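Local coordinates for protein inorganic pyrophosphatase (Shewanella sp. AS-11, PDB 6LL8) that probably hydrolyses inorganic diphosphate to two phosphates, using a cluster of divalent metal ions such as manganese or magnesium, at residues Gln79-Asp82 with Asp83-Gln86. Residues are numbered along the deposited sequence; the frame is centred on the assembly and turned at random.
Sequences QAPD and DIAQ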
loop_
_atom_site.group_PDB
_atom_site.type_symbol
_atom_site.label_atom_id
_atom_site.label_comp_id
_atom_site.label_asym_id
_atom_site.label_seq_id
_atom_site.Cartn_x
_atom_site.Cartn_y
_atom_site.Cartn_z
ATOM N N GLN A 79 8.608 -2.995 6.892
ATOM C CA GLN A 79 7.546 -1.990 6.724
ATOM C C GLN A 79 6.968 -1.565 8.069
ATOM O O GLN A 79 6.116 -0.679 8.094
ATOM C CB GLN A 79 6.461 -2.533 5.802
ATOM C CG GLN A 79 7.003 -2.784 4.405
ATOM C CD GLN A 79 5.965 -3.416 3.517
ATOM O OE1 GLN A 79 4.778 -3.034 3.610
ATOM N NE2 GLN A 79 6.465 -4.229 2.569
ATOM N N ALA A 80 7.398 -2.181 9.164
ATOM C CA ALA A 80 6.921 -1.885 10.518
ATOM C C ALA A 80 7.755 -0.779 11.126
ATOM O O ALA A 80 8.837 -0.440 10.645
ATOM C CB ALA A 80 7.062 -3.116 11.381
ATOM N N PRO A 81 7.311 -0.212 12.265
ATOM C CA PRO A 81 8.197 0.683 13.004
ATOM C C PRO A 81 9.552 0.018 13.277
ATOM O O PRO A 81 9.601 -1.175 13.529
ATOM C CB PRO A 81 7.409 0.946 14.296
ATOM C CG PRO A 81 5.952 0.727 13.912
ATOM C CD PRO A 81 6.007 -0.424 12.932
ATOM N N ASP A 82 10.584 0.839 13.354
ATOM C CA ASP A 82 11.946 0.298 13.529
ATOM C C ASP A 82 12.061 -0.462 14.857
ATOM O O ASP A 82 12.812 -1.436 14.930
ATOM C CB ASP A 82 12.969 1.406 13.481
ATOM C CG ASP A 82 13.196 1.993 12.114
ATOM O OD1 ASP A 82 12.787 1.361 11.127
ATOM O OD2 ASP A 82 13.873 3.037 12.058
ATOM N N ASP A 83 11.341 -0.031 15.890
ATOM C CA ASP A 83 11.442 -0.625 17.241
ATOM C C ASP A 83 10.258 -1.530 17.542
ATOM O O ASP A 83 9.964 -1.777 18.710
ATOM C CB ASP A 83 11.681 0.455 18.287
ATOM C CG ASP A 83 10.534 1.427 18.467
ATOM O OD1 ASP A 83 9.536 1.369 17.700
ATOM O OD2 ASP A 83 10.620 2.260 19.389
ATOM N N ILE A 84 9.597 -2.072 16.521
ATOM C CA ILE A 84 8.417 -2.940 16.771
ATOM C C ILE A 84 8.782 -4.148 17.636
ATOM O O ILE A 84 7.894 -4.630 18.342
ATOM C CB ILE A 84 7.734 -3.335 15.459
ATOM C CG1 ILE A 84 6.278 -3.789 15.647
ATOM C CG2 ILE A 84 8.561 -4.400 14.727
ATOM C CD1 ILE A 84 5.343 -2.753 16.171
ATOM N N ALA A 85 10.022 -4.647 17.617
ATOM C CA ALA A 85 10.356 -5.820 18.459
ATOM C C ALA A 85 10.234 -5.487 19.947
ATOM O O ALA A 85 10.124 -6.432 20.733
ATOM C CB ALA A 85 11.726 -6.361 18.140
ATOM N N GLN A 86 10.278 -4.212 20.311
ATOM C CA GLN A 86 10.140 -3.806 21.721
ATOM C C GLN A 86 8.730 -3.326 22.018
ATOM O O GLN A 86 8.471 -2.868 23.134
ATOM C CB GLN A 86 11.155 -2.718 22.044
ATOM C CG GLN A 86 12.599 -3.221 22.054
ATOM C CD GLN A 86 13.240 -3.158 20.698
ATOM O OE1 GLN A 86 13.277 -2.099 20.059
ATOM N NE2 GLN A 86 13.831 -4.275 20.291
HETATM O O HOH W 1 12.356 -3.905 16.037
#
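Ile84 touches Pro81 and Ala80 with its two branches. Its CD1 lies 4.0 Å from Pro81 CD and also meets CG of the same ring, and the two side chains cross at a slant. With CG1 set opposite the backbone N (chi1 -160°), the other branch, CG2, comes 3.9 Å from Ala80 CB. Ile84 N donates a hydrogen bond of 3.1 Å to Pro81 O, with an angle of 153° at the hydrogen. This bond closes a type I beta turn from Pro81 to Ile84, in the loop that joins the parallel strands 68-72 and 88-94 of the DHH domain. The chain then runs on as a short 3-10 turn, in which Gln86 N donates to Asp83 O. One water bridges Asp82 O and Ala85 N, joining the turn to the residue after it: it donates a hydrogen bond to Asp82 O (2.7 Å) and accepts one from Ala85 N (2.9 Å). Asp82 OD1 forms a salt bridge with Lys10. Asp83 OD1 accepts from Tyr64 N, whose residue also packs on Pro81, and Asp83 OD2 bonds to Ser63 OG and more weakly to Ala65 N. Near Ala80 lies Leu101, one of the residues that bind calcium.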